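PDB 4G59: M152 protein from Murid herpesvirus 1, which is probably a viral immunoevasin with an MHC class I-like fold, binding a host cell-surface ligand protein to hide infected cells from immune recognition. Local coordinates for residues 8-13 / 259-264; 25-30 / 72-77; 116-121 / 129-134. One frame throughout, in Å; residues are numbered along the deposited sequence.

Contact 1 (8-13 / 259-264)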
ATOM      1  N   ARG B   8      -5.073 -12.481 -25.090  1.00 47.49           N
ATOM      2  CA  ARG B   8      -4.292 -12.178 -26.285  1.00 48.89           C
ATOM      3  C   ARG B   8      -3.020 -11.445 -25.866  1.00 42.36           C
ATOM      4  O   ARG B   8      -3.061 -10.489 -25.076  1.00 44.54           O
ATOM      5  CB  ARG B   8      -5.100 -11.328 -27.272  1.00 88.04           C
ATOM      6  CG  ARG B   8      -6.269 -12.051 -27.934  1.00 88.04           C
ATOM      7  CD  ARG B   8      -7.082 -11.129 -28.854  1.00 88.04           C
ATOM      8  NE  ARG B   8      -8.114 -10.362 -28.148  1.00 93.79           N
ATOM      9  CZ  ARG B   8      -8.133  -9.034 -28.039  1.00 88.97           C
ATOM     10  NH1 ARG B   8      -7.181  -8.296 -28.589  1.00 88.04           N
ATOM     11  NH2 ARG B   8      -9.113  -8.434 -27.376  1.00 94.70           N
ATOM     12  N   ILE B   9      -1.888 -11.883 -26.394  1.00 42.50           N
ATOM     13  CA  ILE B   9      -0.623 -11.270 -26.030  1.00 42.54           C
ATOM     14  C   ILE B   9      -0.030 -10.470 -27.187  1.00 41.21           C
ATOM     15  O   ILE B   9       0.088 -10.980 -28.294  1.00 44.52           O
ATOM     16  CB  ILE B   9       0.348 -12.329 -25.517  1.00 39.82           C
ATOM     17  CG1 ILE B   9      -0.206 -12.898 -24.224  1.00 38.39           C
ATOM     18  CG2 ILE B   9       1.736 -11.730 -25.286  1.00 39.03           C
ATOM     19  CD1 ILE B   9       0.454 -14.178 -23.783  1.00 41.94           C
ATOM     20  N   PHE B  10       0.330  -9.217 -26.933  1.00 39.31           N
ATOM     21  CA  PHE B  10       0.849  -8.352 -27.986  1.00 40.02           C
ATOM     22  C   PHE B  10       2.285  -7.966 -27.685  1.00 41.41           C
ATOM     23  O   PHE B  10       2.581  -7.386 -26.645  1.00 44.10           O
ATOM     24  CB  PHE B  10      -0.030  -7.104 -28.150  1.00 45.20           C
ATOM     25  CG  PHE B  10      -1.471  -7.421 -28.456  1.00 52.65           C
ATOM     26  CD1 PHE B  10      -1.893  -7.624 -29.769  1.00 64.24           C
ATOM     27  CD2 PHE B  10      -2.403  -7.545 -27.438  1.00 50.11           C
ATOM     28  CE1 PHE B  10      -3.228  -7.935 -30.054  1.00 63.99           C
ATOM     29  CE2 PHE B  10      -3.733  -7.846 -27.720  1.00 56.21           C
ATOM     30  CZ  PHE B  10      -4.139  -8.041 -29.031  1.00 59.21           C
ATOM     31  N   GLU B  11       3.178  -8.327 -28.585  1.00 48.52           N
ATOM     32  CA  GLU B  11       4.573  -7.990 -28.429  1.00 48.37           C
ATOM     33  C   GLU B  11       5.018  -7.258 -29.667  1.00 52.00           C
ATOM     34  O   GLU B  11       4.793  -7.720 -30.769  1.00 54.72           O
ATOM     35  CB  GLU B  11       5.402  -9.258 -28.245  1.00 48.54           C
ATOM     36  CG  GLU B  11       4.841 -10.191 -27.204  1.00 44.63           C
ATOM     37  CD  GLU B  11       5.325 -11.607 -27.355  1.00 53.84           C
ATOM     38  OE1 GLU B  11       6.134 -12.057 -26.526  1.00 50.37           O
ATOM     39  OE2 GLU B  11       4.871 -12.283 -28.292  1.00 54.88           O
ATOM     40  N   ASP B  12       5.658  -6.117 -29.495  1.00 59.65           N
ATOM     41  CA  ASP B  12       6.187  -5.418 -30.644  1.00 68.80           C
ATOM     42  C   ASP B  12       7.686  -5.580 -30.598  1.00 60.27           C
ATOM     43  O   ASP B  12       8.238  -6.457 -31.248  1.00 67.15           O
ATOM     44  CB  ASP B  12       5.819  -3.937 -30.605  1.00 73.39           C
ATOM     45  CG  ASP B  12       6.424  -3.157 -31.754  1.00 82.41           C
ATOM     46  OD1 ASP B  12       6.705  -3.766 -32.803  1.00 77.28           O
ATOM     47  OD2 ASP B  12       6.615  -1.935 -31.612  1.00 88.80           O
ATOM     48  N   GLU B  13       8.339  -4.747 -29.807  1.00 58.10           N
ATOM     49  CA  GLU B  13       9.773  -4.834 -29.648  1.00 54.55           C
ATOM     50  C   GLU B  13      10.073  -4.897 -28.166  1.00 51.38           C
ATOM     51  O   GLU B  13       9.604  -4.055 -27.414  1.00 51.76           O
ATOM     52  CB  GLU B  13      10.434  -3.608 -30.282  1.00 46.71           C
ATOM     53  CG  GLU B  13      11.655  -3.925 -31.118  1.00 48.77           C
ATOM     54  CD  GLU B  13      12.132  -2.759 -31.958  1.00 50.07           C
ATOM     55  OE1 GLU B  13      11.741  -1.615 -31.682  1.00 58.82           O
ATOM     56  OE2 GLU B  13      12.904  -2.991 -32.902  1.00 49.67           O
ATOM     57  N   TYR B 259       2.031  -6.349 -23.979  1.00 32.40           N
ATOM     58  CA  TYR B 259       0.825  -6.191 -23.179  1.00 31.50           C
ATOM     59  C   TYR B 259      -0.143  -7.306 -23.494  1.00 36.93           C
ATOM     60  O   TYR B 259      -0.098  -7.872 -24.591  1.00 38.24           O
ATOM     61  CB  TYR B 259       0.184  -4.817 -23.370  1.00 37.86           C
ATOM     62  CG  TYR B 259      -0.360  -4.530 -24.746  1.00 40.79           C
ATOM     63  CD1 TYR B 259      -1.691  -4.788 -25.060  1.00 42.23           C
ATOM     64  CD2 TYR B 259       0.447  -3.966 -25.728  1.00 40.92           C
ATOM     65  CE1 TYR B 259      -2.199  -4.502 -26.319  1.00 47.16           C
ATOM     66  CE2 TYR B 259      -0.053  -3.682 -26.989  1.00 45.38           C
ATOM     67  CZ  TYR B 259      -1.372  -3.953 -27.278  1.00 50.50           C
ATOM     68  OH  TYR B 259      -1.856  -3.669 -28.532  1.00 65.70           O
ATOM     69  N   ALA B 260      -1.009  -7.635 -22.533  1.00 35.60           N
ATOM     70  CA  ALA B 260      -1.991  -8.692 -22.728  1.00 31.90           C
ATOM     71  C   ALA B 260      -3.391  -8.154 -22.493  1.00 40.66           C
ATOM     72  O   ALA B 260      -3.616  -7.340 -21.592  1.00 40.00           O
ATOM     73  CB  ALA B 260      -1.718  -9.853 -21.797  1.00 34.70           C
ATOM     74  N   THR B 261      -4.342  -8.602 -23.304  1.00 43.26           N
ATOM     75  CA  THR B 261      -5.732  -8.250 -23.058  1.00 44.25           C
ATOM     76  C   THR B 261      -6.362  -9.479 -22.428  1.00 45.36           C
ATOM     77  O   THR B 261      -6.064 -10.621 -22.840  1.00 35.46           O
ATOM     78  CB  THR B 261      -6.475  -7.868 -24.349  1.00 45.62           C
ATOM     79  OG1 THR B 261      -6.402  -8.964 -25.263  1.00 52.30           O
ATOM     80  CG2 THR B 261      -5.829  -6.673 -25.004  1.00 43.63           C
ATOM     81  N   VAL B 262      -7.202  -9.254 -21.416  1.00 38.60           N
ATOM     82  CA  VAL B 262      -7.880 -10.358 -20.756  1.00 38.59           C
ATOM     83  C   VAL B 262      -9.344  -9.990 -20.743  1.00 39.88           C
ATOM     84  O   VAL B 262      -9.703  -8.899 -20.290  1.00 42.68           O
ATOM     85  CB  VAL B 262      -7.411 -10.559 -19.306  1.00 32.23           C
ATOM     86  CG1 VAL B 262      -7.872 -11.905 -18.798  1.00 32.63           C
ATOM     87  CG2 VAL B 262      -5.897 -10.437 -19.181  1.00 27.89           C
ATOM     88  N   LYS B 263     -10.189 -10.891 -21.242  1.00 40.45           N
ATOM     89  CA  LYS B 263     -11.619 -10.616 -21.315  1.00 41.73           C
ATOM     90  C   LYS B 263     -12.389 -11.898 -21.519  1.00 42.78           C
ATOM     91  O   LYS B 263     -11.777 -12.953 -21.664  1.00 50.23           O
ATOM     92  CB  LYS B 263     -11.903  -9.674 -22.469  1.00 53.04           C
ATOM     93  CG  LYS B 263     -11.617 -10.292 -23.796  1.00 56.56           C
ATOM     94  CD  LYS B 263     -12.168  -9.411 -24.885  1.00 69.09           C
ATOM     95  CE  LYS B 263     -12.100 -10.145 -26.211  1.00 95.58           C
ATOM     96  NZ  LYS B 263     -12.895 -11.419 -26.267  1.00 80.02           N
ATOM     97  N   TYR B 264     -13.718 -11.825 -21.510  1.00 49.88           N
ATOM     98  CA  TYR B 264     -14.548 -13.002 -21.782  1.00 59.27           C
ATOM     99  C   TYR B 264     -14.921 -13.087 -23.279  1.00 60.67           C
ATOM    100  O   TYR B 264     -15.155 -12.058 -23.930  1.00 57.01           O
ATOM    101  CB  TYR B 264     -15.840 -12.952 -20.957  1.00 53.73           C
ATOM    102  CG  TYR B 264     -15.706 -13.015 -19.448  1.00 48.78           C
ATOM    103  CD1 TYR B 264     -15.983 -11.899 -18.665  1.00 41.22           C
ATOM    104  CD2 TYR B 264     -15.361 -14.202 -18.801  1.00 48.98           C
ATOM    105  CE1 TYR B 264     -15.890 -11.949 -17.275  1.00 44.73           C
ATOM    106  CE2 TYR B 264     -15.262 -14.269 -17.409  1.00 45.38           C
ATOM    107  CZ  TYR B 264     -15.529 -13.135 -16.651  1.00 49.70           C
ATOM    108  OH  TYR B 264     -15.439 -13.196 -15.268  1.00 47.20           O
TER
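R8 and F10 lie across from T261 and Y259, and these four residues bury most of the surface. The R8 guanidinium is laid over the T261 hydroxyl: OG1 sits 3.3 Å from R8 CZ, above the centre of the flat group. The angles rule out a hydrogen bond from either terminal nitrogen to OG1, and K263 CE meets the guanidinium at its edge, 3.6 Å from R8 NH2. F10 presses on Y259 with its CB, which stands 3.5 Å from Y259 CZ over the ring face but offset toward the rim, a CH-pi contact. The Y259 CG lies between the backbone N and the carbonyl carbon (chi1 65°), which starts the ring off toward F10. The two rings are close to parallel, with planes 23° apart, but are slid so far that they barely overlap; the tightest approach is 3.2 Å, from F10 CD2 to Y259 CE1. T261 CG2 fills in at the edge of the F10 ring, 3.6 Å from F10 CE2. Beneath the side chains four backbone bonds pair strand 5-11 with antiparallel 258-264: R8 with T261 and F10 with Y259 are hydrogen-bonded pairs, I9 with A260 a non-hydrogen-bonded one. The shortest bond, F10 N to Y259 O, is 2.7 Å long. K263 is salt-bridged to D6, though the position of NZ, and so the bridge's detail, is doubtful. On the other face V262 packs on Y186 and L188 of strand 185-191, as between the two sheets of an immunoglobulin-like domain. The chemistry is thus backbone pairing plus offset ring contact, CH-pi contact and a guanidinium face lying on a hydroxyl, while the acid of D6 may offset the nearby like charges of R8 and K263.

Contact 2 (25-30 / 72-77)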
ATOM      1  N   PHE B  25      16.091   3.149  -2.838  1.00 37.30           N
ATOM      2  CA  PHE B  25      16.118   2.521  -1.516  1.00 27.75           C
ATOM      3  C   PHE B  25      15.087   3.219  -0.653  1.00 34.83           C
ATOM      4  O   PHE B  25      15.200   4.437  -0.407  1.00 35.56           O
ATOM      5  CB  PHE B  25      17.494   2.653  -0.872  1.00 31.13           C
ATOM      6  CG  PHE B  25      18.589   1.908  -1.596  1.00 33.85           C
ATOM      7  CD1 PHE B  25      19.026   0.679  -1.136  1.00 34.96           C
ATOM      8  CD2 PHE B  25      19.184   2.434  -2.742  1.00 34.53           C
ATOM      9  CE1 PHE B  25      20.025  -0.015  -1.793  1.00 30.23           C
ATOM     10  CE2 PHE B  25      20.191   1.730  -3.405  1.00 32.81           C
ATOM     11  CZ  PHE B  25      20.603   0.503  -2.929  1.00 29.82           C
ATOM     12  N   ILE B  26      14.079   2.477  -0.191  1.00 27.58           N
ATOM     13  CA  ILE B  26      13.025   3.107   0.606  1.00 30.26           C
ATOM     14  C   ILE B  26      13.015   2.628   2.050  1.00 32.88           C
ATOM     15  O   ILE B  26      13.104   1.419   2.316  1.00 34.70           O
ATOM     16  CB  ILE B  26      11.629   2.943  -0.016  1.00 32.41           C
ATOM     17  CG1 ILE B  26      11.537   3.747  -1.316  1.00 35.51           C
ATOM     18  CG2 ILE B  26      10.559   3.473   0.907  1.00 26.54           C
ATOM     19  CD1 ILE B  26      10.370   3.353  -2.181  1.00 29.32           C
ATOM     20  N   SER B  27      12.932   3.578   2.982  1.00 30.71           N
ATOM     21  CA  SER B  27      12.859   3.246   4.395  1.00 31.33           C
ATOM     22  C   SER B  27      11.696   3.964   5.058  1.00 35.73           C
ATOM     23  O   SER B  27      11.593   5.212   5.045  1.00 32.94           O
ATOM     24  CB  SER B  27      14.177   3.535   5.104  1.00 30.15           C
ATOM     25  OG  SER B  27      15.103   2.512   4.832  1.00 38.34           O
ATOM     26  N   TYR B  28      10.824   3.147   5.630  1.00 33.37           N
ATOM     27  CA  TYR B  28       9.607   3.607   6.264  1.00 36.02           C
ATOM     28  C   TYR B  28       9.650   3.209   7.718  1.00 39.15           C
ATOM     29  O   TYR B  28       9.607   2.001   8.050  1.00 39.03           O
ATOM     30  CB  TYR B  28       8.409   2.919   5.600  1.00 37.60           C
ATOM     31  CG  TYR B  28       7.077   3.134   6.302  1.00 41.68           C
ATOM     32  CD1 TYR B  28       6.713   4.380   6.792  1.00 35.76           C
ATOM     33  CD2 TYR B  28       6.160   2.091   6.431  1.00 43.00           C
ATOM     34  CE1 TYR B  28       5.499   4.578   7.416  1.00 36.63           C
ATOM     35  CE2 TYR B  28       4.931   2.293   7.054  1.00 38.56           C
ATOM     36  CZ  TYR B  28       4.613   3.535   7.541  1.00 37.37           C
ATOM     37  OH  TYR B  28       3.395   3.735   8.166  1.00 41.31           O
ATOM     38  N   ARG B  29       9.724   4.210   8.587  1.00 40.84           N
ATOM     39  CA  ARG B  29       9.627   3.957  10.014  1.00 39.88           C
ATOM     40  C   ARG B  29       8.183   4.066  10.449  1.00 39.12           C
ATOM     41  O   ARG B  29       7.579   5.139  10.395  1.00 40.18           O
ATOM     42  CB  ARG B  29      10.480   4.923  10.824  1.00 42.63           C
ATOM     43  CG  ARG B  29      10.483   4.563  12.294  1.00 41.72           C
ATOM     44  CD  ARG B  29      11.271   5.547  13.118  1.00 46.22           C
ATOM     45  NE  ARG B  29      11.551   4.976  14.428  1.00 49.97           N
ATOM     46  CZ  ARG B  29      10.736   5.082  15.473  1.00 51.85           C
ATOM     47  NH1 ARG B  29       9.586   5.753  15.373  1.00 47.42           N
ATOM     48  NH2 ARG B  29      11.077   4.514  16.619  1.00 51.56           N
ATOM     49  N   GLU B  30       7.654   2.940  10.895  1.00 41.16           N
ATOM     50  CA  GLU B  30       6.254   2.799  11.256  1.00 43.82           C
ATOM     51  C   GLU B  30       6.081   2.991  12.763  1.00 45.24           C
ATOM     52  O   GLU B  30       5.133   3.641  13.229  1.00 44.65           O
ATOM     53  CB  GLU B  30       5.827   1.393  10.862  1.00 41.97           C
ATOM     54  CG  GLU B  30       4.391   1.080  11.054  1.00 44.39           C
ATOM     55  CD  GLU B  30       4.109  -0.359  10.735  1.00 45.31           C
ATOM     56  OE1 GLU B  30       4.983  -1.203  11.038  1.00 54.28           O
ATOM     57  OE2 GLU B  30       3.025  -0.645  10.183  1.00 52.95           O
ATOM     58  N   ALA B  72      23.724  -2.849   5.229  1.00 40.08           N
ATOM     59  CA  ALA B  72      24.395  -1.835   6.029  1.00 41.02           C
ATOM     60  C   ALA B  72      23.745  -0.457   5.840  1.00 40.05           C
ATOM     61  O   ALA B  72      23.660   0.311   6.783  1.00 43.11           O
ATOM     62  CB  ALA B  72      25.896  -1.793   5.734  1.00 41.53           C
ATOM     63  N   PHE B  73      23.285  -0.146   4.632  1.00 43.46           N
ATOM     64  CA  PHE B  73      22.617   1.133   4.376  1.00 40.93           C
ATOM     65  C   PHE B  73      21.328   1.239   5.192  1.00 42.25           C
ATOM     66  O   PHE B  73      21.039   2.277   5.811  1.00 43.28           O
ATOM     67  CB  PHE B  73      22.322   1.289   2.874  1.00 41.77           C
ATOM     68  CG  PHE B  73      21.605   2.584   2.508  1.00 35.81           C
ATOM     69  CD1 PHE B  73      22.309   3.766   2.337  1.00 35.27           C
ATOM     70  CD2 PHE B  73      20.224   2.607   2.323  1.00 38.84           C
ATOM     71  CE1 PHE B  73      21.649   4.961   2.000  1.00 36.70           C
ATOM     72  CE2 PHE B  73      19.555   3.808   1.974  1.00 35.52           C
ATOM     73  CZ  PHE B  73      20.272   4.970   1.814  1.00 34.44           C
ATOM     74  N   PHE B  74      20.564   0.151   5.204  1.00 37.43           N
ATOM     75  CA  PHE B  74      19.301   0.119   5.927  1.00 39.52           C
ATOM     76  C   PHE B  74      19.513   0.125   7.424  1.00 41.41           C
ATOM     77  O   PHE B  74      18.710   0.709   8.161  1.00 42.76           O
ATOM     78  CB  PHE B  74      18.471  -1.105   5.542  1.00 36.89           C
ATOM     79  CG  PHE B  74      17.874  -1.023   4.169  1.00 36.26           C
ATOM     80  CD1 PHE B  74      17.254   0.145   3.734  1.00 36.18           C
ATOM     81  CD2 PHE B  74      17.927  -2.124   3.310  1.00 38.81           C
ATOM     82  CE1 PHE B  74      16.694   0.223   2.463  1.00 33.54           C
ATOM     83  CE2 PHE B  74      17.364  -2.065   2.040  1.00 35.32           C
ATOM     84  CZ  PHE B  74      16.757  -0.887   1.614  1.00 38.37           C
ATOM     85  N   VAL B  75      20.570  -0.553   7.877  1.00 42.26           N
ATOM     86  CA  VAL B  75      20.964  -0.479   9.286  1.00 37.85           C
ATOM     87  C   VAL B  75      21.247   0.970   9.657  1.00 37.82           C
ATOM     88  O   VAL B  75      20.849   1.427  10.732  1.00 38.21           O
ATOM     89  CB  VAL B  75      22.150  -1.416   9.617  1.00 42.11           C
ATOM     90  CG1 VAL B  75      22.827  -1.009  10.926  1.00 38.68           C
ATOM     91  CG2 VAL B  75      21.656  -2.847   9.703  1.00 35.66           C
ATOM     92  N   GLU B  76      21.884   1.703   8.746  1.00 35.38           N
ATOM     93  CA  GLU B  76      22.130   3.123   8.980  1.00 35.60           C
ATOM     94  C   GLU B  76      20.832   3.905   9.037  1.00 40.19           C
ATOM     95  O   GLU B  76      20.672   4.751   9.914  1.00 45.55           O
ATOM     96  CB  GLU B  76      23.069   3.720   7.931  1.00 36.70           C
ATOM     97  CG  GLU B  76      23.179   5.258   7.957  1.00 44.58           C
ATOM     98  CD  GLU B  76      23.714   5.834   9.280  1.00 46.09           C
ATOM     99  OE1 GLU B  76      24.231   5.061  10.114  1.00 46.45           O
ATOM    100  OE2 GLU B  76      23.615   7.067   9.485  1.00 43.78           O
ATOM    101  N   GLN B  77      19.898   3.625   8.122  1.00 43.57           N
ATOM    102  CA  GLN B  77      18.624   4.353   8.127  1.00 42.51           C
ATOM    103  C   GLN B  77      17.879   4.118   9.435  1.00 39.55           C
ATOM    104  O   GLN B  77      17.213   5.013   9.932  1.00 41.63           O
ATOM    105  CB  GLN B  77      17.720   3.981   6.940  1.00 40.06           C
ATOM    106  CG  GLN B  77      18.311   4.231   5.554  1.00 41.42           C
ATOM    107  CD  GLN B  77      18.890   5.623   5.364  1.00 41.04           C
ATOM    108  OE1 GLN B  77      18.229   6.637   5.607  1.00 36.46           O
ATOM    109  NE2 GLN B  77      20.131   5.674   4.899  1.00 39.65           N
TER
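F25 and S27 of the strand receive F73, F74 and Q77 from one side of the helix, mainly by side-chain packing. F25 CB rests 3.7 Å from F73 CE2, and the two rings meet obliquely with planes 56° apart. F74 crosses F25 at about a right angle, its CZ reaching the edge of the F25 ring 3.9 Å from F25 CD1. The F74 ring also reaches S27: F74 CD1 is 3.4 Å from S27 OG, and CE1 lies near the backbone I26 O. Q77 CB closes on the hydroxyl from the next turn, 3.7 Å from S27 OG. On the helix, chi1 179° sets F73 CG anti to the backbone N.

A second shell fixes these groups. S27 OG is hydrogen-bonded to H37, whose ring stacks on F74, while Y99 holds Q77 OE1 and meets F73 edge-to-face. S152 takes the Q77 amide NH2 through its backbone O.

The whole is a buried helix-on-sheet interface of an MHC class I-like platform: segment 72-77 of helix 68-89 runs at 33° to segment 25-30 of strand 22-31, which is flanked by strands 34-40 and 95-103.

Contact 3 (116-121 / 129-134)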
ATOM      1  N   GLY B 116       1.584  10.833   3.563  1.00 41.08           N
ATOM      2  CA  GLY B 116       1.226  11.031   2.170  1.00 40.72           C
ATOM      3  C   GLY B 116       1.783  12.305   1.540  1.00 47.33           C
ATOM      4  O   GLY B 116       1.660  12.500   0.335  1.00 49.28           O
ATOM      5  N   ASN B 117       2.386  13.175   2.344  1.00 43.85           N
ATOM      6  CA  ASN B 117       2.907  14.451   1.841  1.00 45.75           C
ATOM      7  C   ASN B 117       4.419  14.420   1.708  1.00 43.11           C
ATOM      8  O   ASN B 117       5.103  14.016   2.643  1.00 44.43           O
ATOM      9  CB  ASN B 117       2.546  15.612   2.788  1.00 52.52           C
ATOM     10  CG  ASN B 117       1.050  15.870   2.882  1.00 59.91           C
ATOM     11  OD1 ASN B 117       0.356  16.006   1.868  1.00 61.28           O
ATOM     12  ND2 ASN B 117       0.546  15.943   4.115  1.00 53.55           N
ATOM     13  N   THR B 118       4.935  14.873   0.565  1.00 43.50           N
ATOM     14  CA  THR B 118       6.375  15.089   0.399  1.00 43.57           C
ATOM     15  C   THR B 118       6.810  16.432   1.013  1.00 44.64           C
ATOM     16  O   THR B 118       6.324  17.482   0.608  1.00 47.39           O
ATOM     17  CB  THR B 118       6.789  15.055  -1.081  1.00 41.53           C
ATOM     18  OG1 THR B 118       6.391  13.804  -1.658  1.00 49.80           O
ATOM     19  CG2 THR B 118       8.294  15.202  -1.221  1.00 41.79           C
ATOM     20  N   LEU B 119       7.725  16.387   1.984  1.00 44.08           N
ATOM     21  CA  LEU B 119       8.200  17.592   2.662  1.00 46.07           C
ATOM     22  C   LEU B 119       9.474  18.184   2.061  1.00 47.32           C
ATOM     23  O   LEU B 119       9.592  19.405   1.949  1.00 47.75           O
ATOM     24  CB  LEU B 119       8.472  17.305   4.132  1.00 47.19           C
ATOM     25  CG  LEU B 119       7.476  16.417   4.863  1.00 46.30           C
ATOM     26  CD1 LEU B 119       8.006  16.059   6.241  1.00 39.25           C
ATOM     27  CD2 LEU B 119       6.132  17.109   4.946  1.00 41.89           C
ATOM     28  N   THR B 120      10.438  17.331   1.716  1.00 40.44           N
ATOM     29  CA  THR B 120      11.735  17.801   1.244  1.00 40.76           C
ATOM     30  C   THR B 120      12.303  16.979   0.082  1.00 47.28           C
ATOM     31  O   THR B 120      12.138  15.748   0.041  1.00 44.05           O
ATOM     32  CB  THR B 120      12.780  17.782   2.377  1.00 43.82           C
ATOM     33  OG1 THR B 120      12.891  16.458   2.907  1.00 45.81           O
ATOM     34  CG2 THR B 120      12.406  18.719   3.496  1.00 40.52           C
ATOM     35  N   ARG B 121      12.973  17.658  -0.851  1.00 49.98           N
ATOM     36  CA  ARG B 121      13.742  16.987  -1.896  1.00 49.50           C
ATOM     37  C   ARG B 121      15.204  17.437  -1.819  1.00 53.79           C
ATOM     38  O   ARG B 121      15.502  18.635  -1.936  1.00 54.73           O
ATOM     39  CB  ARG B 121      13.180  17.290  -3.292  1.00 47.68           C
ATOM     40  CG  ARG B 121      13.676  16.314  -4.348  1.00 49.74           C
ATOM     41  CD  ARG B 121      13.654  16.850  -5.770  1.00 51.92           C
ATOM     42  NE  ARG B 121      12.328  17.255  -6.224  1.00 59.41           N
ATOM     43  CZ  ARG B 121      11.945  18.525  -6.334  1.00 70.28           C
ATOM     44  NH1 ARG B 121      12.793  19.502  -6.021  1.00 76.60           N
ATOM     45  NH2 ARG B 121      10.723  18.826  -6.755  1.00 64.10           N
ATOM     46  N   GLU B 129      15.268  21.339  -0.895  1.00 61.05           N
ATOM     47  CA  GLU B 129      14.110  22.096  -1.294  1.00 50.63           C
ATOM     48  C   GLU B 129      12.967  21.632  -0.412  1.00 57.52           C
ATOM     49  O   GLU B 129      12.701  20.433  -0.323  1.00 57.63           O
ATOM     50  CB  GLU B 129      13.809  21.798  -2.746  1.00 66.30           C
ATOM     51  CG  GLU B 129      12.663  22.565  -3.330  1.00 67.44           C
ATOM     52  CD  GLU B 129      12.495  22.271  -4.805  1.00 80.99           C
ATOM     53  OE1 GLU B 129      13.372  21.583  -5.385  1.00 73.55           O
ATOM     54  OE2 GLU B 129      11.485  22.720  -5.383  1.00 87.95           O
ATOM     55  N   THR B 130      12.316  22.570   0.270  1.00 58.00           N
ATOM     56  CA  THR B 130      11.145  22.259   1.088  1.00 51.87           C
ATOM     57  C   THR B 130       9.883  22.324   0.233  1.00 54.06           C
ATOM     58  O   THR B 130       9.575  23.366  -0.337  1.00 57.57           O
ATOM     59  CB  THR B 130      11.002  23.217   2.284  1.00 45.21           C
ATOM     60  OG1 THR B 130      12.010  22.919   3.259  1.00 50.06           O
ATOM     61  CG2 THR B 130       9.649  23.060   2.923  1.00 44.17           C
ATOM     62  N   LEU B 131       9.164  21.202   0.159  1.00 53.11           N
ATOM     63  CA  LEU B 131       7.969  21.067  -0.672  1.00 50.05           C
ATOM     64  C   LEU B 131       6.683  21.059   0.148  1.00 48.86           C
ATOM     65  O   LEU B 131       5.597  21.252  -0.396  1.00 55.73           O
ATOM     66  CB  LEU B 131       8.047  19.780  -1.490  1.00 48.68           C
ATOM     67  CG  LEU B 131       9.309  19.617  -2.328  1.00 56.11           C
ATOM     68  CD1 LEU B 131       9.240  18.361  -3.153  1.00 44.61           C
ATOM     69  CD2 LEU B 131       9.472  20.824  -3.219  1.00 60.44           C
ATOM     70  N   GLY B 132       6.802  20.810   1.450  1.00 50.94           N
ATOM     71  CA  GLY B 132       5.641  20.734   2.319  1.00 50.88           C
ATOM     72  C   GLY B 132       5.948  20.807   3.809  1.00 48.88           C
ATOM     73  O   GLY B 132       7.107  20.736   4.225  1.00 47.75           O
ATOM     74  N   SER B 133       4.900  20.962   4.617  1.00 53.16           N
ATOM     75  CA  SER B 133       5.030  20.908   6.072  1.00 49.72           C
ATOM     76  C   SER B 133       4.090  19.844   6.636  1.00 49.64           C
ATOM     77  O   SER B 133       2.978  19.671   6.133  1.00 50.18           O
ATOM     78  CB  SER B 133       4.739  22.270   6.709  1.00 50.37           C
ATOM     79  OG  SER B 133       5.435  22.419   7.945  1.00 52.04           O
ATOM     80  N   PRO B 134       4.550  19.112   7.662  1.00 45.39           N
ATOM     81  CA  PRO B 134       3.751  18.081   8.336  1.00 51.48           C
ATOM     82  C   PRO B 134       2.674  18.681   9.242  1.00 57.07           C
ATOM     83  O   PRO B 134       2.988  19.531  10.085  1.00 58.04           O
ATOM     84  CB  PRO B 134       4.784  17.312   9.179  1.00 49.82           C
ATOM     85  CG  PRO B 134       6.123  17.729   8.652  1.00 50.31           C
ATOM     86  CD  PRO B 134       5.957  19.100   8.096  1.00 46.16           C
TER
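R121 and L131 meet through the arginine's flat group: L131 CD1 stands over one face of the guanidinium, offset toward its rim, 3.9 Å from R121 NH2. At the edge lies the E129 carboxylate, its plane turned 67° from that of the guanidinium. The two side chains run side by side in the same direction, and opposite charges make a salt bridge between R121 NH1 and E129 OE1, although these atoms are modelled implausibly close and the detail is doubtful. R121 CG is anti to its backbone N (chi1 -163°), and the chain bends farther out at chi3. Farther along, the puckered P134 ring packs on L119, with P134 CG 3.5 Å from L119 CD1; L119 CD2 is nearer the P134 N and CD. L131 also lies alongside T118, CD1 to CG2 at 3.8 Å.

The backbone pairing starts regularly, with R121 N bonding E129 O at 2.8 Å and E129 N returning to R121 O. At L119 it changes: its O takes two donors from the same face of the carbonyl plane, L131 N at 2.6 Å and G132 N at 3.2 Å. Two successive N-H groups thus share L119 O, as in a bulge, where the chain leaves strand 128-130. T120 and T130 point to the other face, where I145, E142 and A146 of helix 142-148 cover them, and T120 OG1 is hydrogen-bonded to Q112.

This is the antiparallel hairpin of strands 117-123 and 128-130 that closes one edge of the sheet of an MHC class I-like platform.

Contacts 2 and 3 belong to one platform: strand 22-31 and the hairpin strands lie in the same eight-stranded sheet, their contact centres 19 Å apart and their nearest atoms about 8 Å apart, and a helix packs on each. Contact 1 lies on the far side of the chain's centre, in a separate sheet of strands 5-11, 258-264, 250-253 and 210-213, about 38 Å and 39 Å from the centres of contacts 2 and 3. Its strands lie near the two ends of the modelled chain, so the platform segments are enclosed between them in sequence. The partner protein approaches the platform, bonding to E30 and N117, whereas the Y259 side chain is about 9 Å from an attached N-acetylglucosamine.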